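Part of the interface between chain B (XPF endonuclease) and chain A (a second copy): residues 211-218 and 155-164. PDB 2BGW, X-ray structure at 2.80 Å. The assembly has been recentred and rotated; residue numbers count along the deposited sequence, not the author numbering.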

ATOM      1  N   LYS B 211      -2.595  -6.899 -25.743  1.00 39.13           N
ATOM      2  CA  LYS B 211      -1.672  -6.268 -26.705  1.00 38.52           C
ATOM      3  C   LYS B 211      -1.374  -4.818 -26.306  1.00 38.08           C
ATOM      4  O   LYS B 211      -0.240  -4.356 -26.461  1.00 38.03           O
ATOM      5  CB  LYS B 211      -2.182  -6.401 -28.179  1.00 38.75           C
ATOM      6  CG  LYS B 211      -1.754  -7.723 -28.964  1.00 37.86           C
ATOM      7  CD  LYS B 211      -0.485  -7.475 -29.834  1.00 38.65           C
ATOM      8  CE  LYS B 211       0.575  -8.589 -29.745  1.00 38.35           C
ATOM      9  NZ  LYS B 211       2.032  -8.123 -29.554  1.00 37.31           N
ATOM     10  N   LYS B 212      -2.381  -4.120 -25.766  1.00 37.68           N
ATOM     11  CA  LYS B 212      -2.190  -2.761 -25.245  1.00 37.27           C
ATOM     12  C   LYS B 212      -1.160  -2.826 -24.148  1.00 37.09           C
ATOM     13  O   LYS B 212      -0.214  -2.034 -24.145  1.00 37.09           O
ATOM     14  CB  LYS B 212      -3.488  -2.145 -24.707  1.00 37.52           C
ATOM     15  N   ILE B 213      -1.315  -3.796 -23.244  1.00 36.28           N
ATOM     16  CA  ILE B 213      -0.304  -4.026 -22.223  1.00 35.51           C
ATOM     17  C   ILE B 213       1.011  -4.378 -22.871  1.00 36.03           C
ATOM     18  O   ILE B 213       2.028  -3.812 -22.527  1.00 36.63           O
ATOM     19  CB  ILE B 213      -0.723  -5.105 -21.200  1.00 35.24           C
ATOM     20  CG1 ILE B 213      -1.876  -4.586 -20.354  1.00 34.02           C
ATOM     21  CG2 ILE B 213       0.433  -5.495 -20.288  1.00 32.78           C
ATOM     22  CD1 ILE B 213      -2.691  -5.662 -19.790  1.00 32.58           C
ATOM     23  N   LEU B 214       0.999  -5.290 -23.832  1.00 37.13           N
ATOM     24  CA  LEU B 214       2.261  -5.796 -24.418  1.00 37.99           C
ATOM     25  C   LEU B 214       3.025  -4.760 -25.214  1.00 39.33           C
ATOM     26  O   LEU B 214       4.247  -4.819 -25.264  1.00 39.68           O
ATOM     27  CB  LEU B 214       2.018  -7.006 -25.315  1.00 37.24           C
ATOM     28  CG  LEU B 214       1.651  -8.289 -24.601  1.00 35.41           C
ATOM     29  CD1 LEU B 214       0.892  -9.146 -25.549  1.00 34.38           C
ATOM     30  CD2 LEU B 214       2.893  -8.969 -24.069  1.00 33.03           C
ATOM     31  N   MET B 215       2.308  -3.815 -25.816  1.00 40.23           N
ATOM     32  CA  MET B 215       2.920  -2.920 -26.753  1.00 42.36           C
ATOM     33  C   MET B 215       2.969  -1.436 -26.380  1.00 42.62           C
ATOM     34  O   MET B 215       3.689  -0.686 -27.031  1.00 43.14           O
ATOM     35  CB  MET B 215       2.233  -3.059 -28.099  1.00 42.28           C
ATOM     36  CG  MET B 215       2.581  -4.336 -28.857  1.00 44.43           C
ATOM     37  SD  MET B 215       1.551  -4.471 -30.343  1.00 46.14           S
ATOM     38  CE  MET B 215       2.484  -3.383 -31.464  1.00 47.39           C
ATOM     39  N   THR B 216       2.211  -0.980 -25.382  1.00 43.10           N
ATOM     40  CA  THR B 216       2.264   0.446 -25.052  1.00 43.00           C
ATOM     41  C   THR B 216       3.662   0.783 -24.533  1.00 43.55           C
ATOM     42  O   THR B 216       4.176   0.095 -23.643  1.00 42.95           O
ATOM     43  CB  THR B 216       1.178   0.908 -24.043  1.00 43.04           C
ATOM     44  OG1 THR B 216      -0.132   0.592 -24.530  1.00 42.54           O
ATOM     45  CG2 THR B 216       1.242   2.407 -23.848  1.00 43.10           C
ATOM     46  N   PRO B 217       4.295   1.827 -25.120  1.00 44.13           N
ATOM     47  CA  PRO B 217       5.625   2.211 -24.666  1.00 44.66           C
ATOM     48  C   PRO B 217       5.591   2.965 -23.346  1.00 45.79           C
ATOM     49  O   PRO B 217       4.522   3.382 -22.881  1.00 46.26           O
ATOM     50  CB  PRO B 217       6.122   3.131 -25.778  1.00 43.91           C
ATOM     51  CG  PRO B 217       4.908   3.693 -26.370  1.00 43.56           C
ATOM     52  CD  PRO B 217       3.820   2.692 -26.219  1.00 43.70           C
ATOM     53  N   TYR B 218       6.769   3.134 -22.769  1.00 46.90           N
ATOM     54  CA  TYR B 218       6.984   3.913 -21.582  1.00 48.43           C
ATOM     55  C   TYR B 218       6.296   5.290 -21.643  1.00 48.25           C
ATOM     56  O   TYR B 218       6.930   6.330 -21.846  1.00 48.68           O
ATOM     57  CB  TYR B 218       8.493   4.032 -21.382  1.00 50.00           C
ATOM     58  CG  TYR B 218       8.914   4.753 -20.128  1.00 52.55           C
ATOM     59  CD1 TYR B 218       8.619   4.230 -18.857  1.00 53.03           C
ATOM     60  CD2 TYR B 218       9.622   5.966 -20.212  1.00 54.43           C
ATOM     61  CE1 TYR B 218       9.013   4.899 -17.704  1.00 54.18           C
ATOM     62  CE2 TYR B 218      10.034   6.646 -19.067  1.00 55.14           C
ATOM     63  CZ  TYR B 218       9.723   6.110 -17.814  1.00 54.83           C
ATOM     64  OH  TYR B 218      10.131   6.789 -16.677  1.00 55.31           O
TER
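Chain A, residues 155-164: DVREWQLYIL

A single glutamine amide bridges two backbone carbonyls where a helix of the partner chain gives way to loop: NE2 of Q160(A) donates two weak hydrogen bonds, one to O of T216(B) at 2.9 Å and one to O of I213(B) at 3.4 Å. The principle is general. Carbonyls at and just beyond a helix end can lack the amide partners that a further turn would supply, so a side chain from a neighbouring subunit can engage them. For O of I213(B) the residue four on is P217(B), whose N carries no hydrogen. Here helix 211-215 of chain B ends, T216(B) being the first residue to leave helical phi/psi, and OG1 of T216(B) donates a hydrogen bond to O of K212(B) at 2.7 Å.

Chain A is helical throughout 155-164 and crosses the chain B helix at -77°, with the axes 9.1 Å apart at closest approach. The N-to-C directions are thus closer to perpendicular than parallel, and the backbones come nearest where CA of I213(B) lies 5.9 Å from CA of V156(A). Successive turns of chain A share I213(B): its CD1 lies 4.0 Å from CB of W159(A), and its CG2 packs 3.6 Å from CD1 of I163(A). V156(A) points toward chain B, its CG1 3.9 Å from OG1 of T216(B). Beyond the helix, the CA-to-CB bond of Y218(B) points away from chain A, yet the end of the side chain comes nearer, its ring edge placing CE1 3.2 Å from NH1 of R157(A).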

ATOM      1  N   ASP A 155      -2.989   3.112 -15.765  1.00 35.88           N
ATOM      2  CA  ASP A 155      -3.382   1.758 -15.415  1.00 35.57           C
ATOM      3  C   ASP A 155      -2.593   0.806 -16.276  1.00 35.04           C
ATOM      4  O   ASP A 155      -2.142  -0.229 -15.784  1.00 35.38           O
ATOM      5  CB  ASP A 155      -4.848   1.577 -15.740  1.00 35.77           C
ATOM      6  CG  ASP A 155      -5.191   2.150 -17.101  1.00 37.67           C
ATOM      7  OD1 ASP A 155      -4.373   2.958 -17.622  1.00 38.95           O
ATOM      8  OD2 ASP A 155      -6.253   1.797 -17.661  1.00 40.15           O
ATOM      9  N   VAL A 156      -2.398   1.158 -17.549  1.00 33.89           N
ATOM     10  CA  VAL A 156      -1.662   0.292 -18.459  1.00 32.79           C
ATOM     11  C   VAL A 156      -0.230   0.089 -17.996  1.00 32.66           C
ATOM     12  O   VAL A 156       0.273  -1.038 -17.979  1.00 33.40           O
ATOM     13  CB  VAL A 156      -1.682   0.789 -19.887  1.00 32.51           C
ATOM     14  CG1 VAL A 156      -0.685   0.019 -20.695  1.00 32.45           C
ATOM     15  CG2 VAL A 156      -3.066   0.635 -20.482  1.00 31.51           C
ATOM     16  N   ARG A 157       0.416   1.157 -17.572  1.00 32.16           N
ATOM     17  CA  ARG A 157       1.729   1.019 -16.965  1.00 32.65           C
ATOM     18  C   ARG A 157       1.701   0.137 -15.708  1.00 33.00           C
ATOM     19  O   ARG A 157       2.639  -0.623 -15.465  1.00 33.93           O
ATOM     20  CB  ARG A 157       2.329   2.382 -16.649  1.00 32.29           C
ATOM     21  CG  ARG A 157       3.673   2.282 -15.984  1.00 34.65           C
ATOM     22  CD  ARG A 157       4.339   3.641 -15.762  1.00 38.07           C
ATOM     23  NE  ARG A 157       5.093   3.632 -14.505  1.00 40.32           N
ATOM     24  CZ  ARG A 157       6.419   3.552 -14.424  1.00 43.44           C
ATOM     25  NH1 ARG A 157       7.163   3.490 -15.532  1.00 44.62           N
ATOM     26  NH2 ARG A 157       7.010   3.534 -13.230  1.00 44.57           N
ATOM     27  N   GLU A 158       0.632   0.224 -14.921  1.00 32.75           N
ATOM     28  CA  GLU A 158       0.570  -0.524 -13.678  1.00 32.82           C
ATOM     29  C   GLU A 158       0.586  -2.021 -13.943  1.00 32.76           C
ATOM     30  O   GLU A 158       1.312  -2.776 -13.300  1.00 32.41           O
ATOM     31  CB  GLU A 158      -0.643  -0.107 -12.834  1.00 32.74           C
ATOM     32  CG  GLU A 158      -0.504   1.306 -12.222  1.00 33.76           C
ATOM     33  CD  GLU A 158       0.876   1.589 -11.596  1.00 35.69           C
ATOM     34  OE1 GLU A 158       1.275   0.862 -10.645  1.00 35.92           O
ATOM     35  OE2 GLU A 158       1.565   2.540 -12.057  1.00 36.46           O
ATOM     36  N   TRP A 159      -0.213  -2.431 -14.920  1.00 32.74           N
ATOM     37  CA  TRP A 159      -0.248  -3.802 -15.369  1.00 32.16           C
ATOM     38  C   TRP A 159       1.059  -4.185 -16.019  1.00 32.51           C
ATOM     39  O   TRP A 159       1.530  -5.296 -15.840  1.00 32.67           O
ATOM     40  CB  TRP A 159      -1.312  -3.941 -16.399  1.00 31.53           C
ATOM     41  CG  TRP A 159      -2.667  -4.010 -15.877  1.00 30.77           C
ATOM     42  CD1 TRP A 159      -3.591  -3.031 -15.900  1.00 31.02           C
ATOM     43  CD2 TRP A 159      -3.300  -5.145 -15.305  1.00 30.54           C
ATOM     44  NE1 TRP A 159      -4.774  -3.465 -15.363  1.00 30.60           N
ATOM     45  CE2 TRP A 159      -4.627  -4.772 -15.003  1.00 30.50           C
ATOM     46  CE3 TRP A 159      -2.874  -6.443 -15.011  1.00 30.46           C
ATOM     47  CZ2 TRP A 159      -5.541  -5.647 -14.427  1.00 30.81           C
ATOM     48  CZ3 TRP A 159      -3.775  -7.313 -14.436  1.00 31.28           C
ATOM     49  CH2 TRP A 159      -5.100  -6.909 -14.143  1.00 31.01           C
ATOM     50  N   GLN A 160       1.666  -3.284 -16.778  1.00 32.65           N
ATOM     51  CA  GLN A 160       2.975  -3.622 -17.336  1.00 33.27           C
ATOM     52  C   GLN A 160       3.942  -3.977 -16.221  1.00 33.48           C
ATOM     53  O   GLN A 160       4.757  -4.899 -16.349  1.00 33.61           O
ATOM     54  CB  GLN A 160       3.531  -2.489 -18.194  1.00 33.44           C
ATOM     55  CG  GLN A 160       2.688  -2.208 -19.417  1.00 32.72           C
ATOM     56  CD  GLN A 160       3.030  -0.895 -20.067  1.00 34.38           C
ATOM     57  OE1 GLN A 160       3.698  -0.033 -19.478  1.00 35.09           O
ATOM     58  NE2 GLN A 160       2.579  -0.730 -21.304  1.00 35.98           N
ATOM     59  N   LEU A 161       3.814  -3.260 -15.110  1.00 33.70           N
ATOM     60  CA  LEU A 161       4.654  -3.489 -13.938  1.00 33.77           C
ATOM     61  C   LEU A 161       4.251  -4.712 -13.122  1.00 33.99           C
ATOM     62  O   LEU A 161       5.086  -5.379 -12.535  1.00 34.27           O
ATOM     63  CB  LEU A 161       4.657  -2.239 -13.077  1.00 33.41           C
ATOM     64  CG  LEU A 161       5.424  -1.101 -13.729  1.00 32.64           C
ATOM     65  CD1 LEU A 161       4.993   0.185 -13.156  1.00 31.08           C
ATOM     66  CD2 LEU A 161       6.907  -1.319 -13.523  1.00 33.06           C
ATOM     67  N   TYR A 162       2.965  -5.007 -13.103  1.00 34.54           N
ATOM     68  CA  TYR A 162       2.446  -6.160 -12.378  1.00 35.56           C
ATOM     69  C   TYR A 162       2.902  -7.437 -13.075  1.00 36.12           C
ATOM     70  O   TYR A 162       3.258  -8.436 -12.436  1.00 36.66           O
ATOM     71  CB  TYR A 162       0.909  -6.074 -12.310  1.00 35.71           C
ATOM     72  CG  TYR A 162       0.205  -7.237 -11.657  1.00 35.44           C
ATOM     73  CD1 TYR A 162       0.626  -7.731 -10.433  1.00 36.89           C
ATOM     74  CD2 TYR A 162      -0.899  -7.830 -12.262  1.00 35.50           C
ATOM     75  CE1 TYR A 162      -0.017  -8.810  -9.836  1.00 38.10           C
ATOM     76  CE2 TYR A 162      -1.560  -8.896 -11.673  1.00 35.66           C
ATOM     77  CZ  TYR A 162      -1.109  -9.387 -10.465  1.00 36.87           C
ATOM     78  OH  TYR A 162      -1.749 -10.441  -9.858  1.00 36.82           O
ATOM     79  N   ILE A 163       2.913  -7.379 -14.398  1.00 36.52           N
ATOM     80  CA  ILE A 163       3.333  -8.499 -15.216  1.00 36.33           C
ATOM     81  C   ILE A 163       4.832  -8.726 -15.040  1.00 37.60           C
ATOM     82  O   ILE A 163       5.241  -9.819 -14.666  1.00 37.89           O
ATOM     83  CB  ILE A 163       2.815  -8.340 -16.653  1.00 35.47           C
ATOM     84  CG1 ILE A 163       1.298  -8.493 -16.585  1.00 33.79           C
ATOM     85  CG2 ILE A 163       3.421  -9.378 -17.583  1.00 34.51           C
ATOM     86  CD1 ILE A 163       0.537  -7.986 -17.716  1.00 32.72           C
ATOM     87  N   LEU A 164       5.648  -7.693 -15.202  1.00 38.99           N
ATOM     88  CA  LEU A 164       7.069  -7.855 -14.909  1.00 40.67           C
ATOM     89  C   LEU A 164       7.329  -8.395 -13.488  1.00 41.48           C
ATOM     90  O   LEU A 164       8.221  -9.243 -13.343  1.00 41.91           O
ATOM     91  CB  LEU A 164       7.859  -6.566 -15.171  1.00 40.45           C
ATOM     92  CG  LEU A 164       7.887  -6.059 -16.624  1.00 41.06           C
ATOM     93  CD1 LEU A 164       8.366  -4.633 -16.684  1.00 41.73           C
ATOM     94  CD2 LEU A 164       8.766  -6.913 -17.506  1.00 41.03           C
TER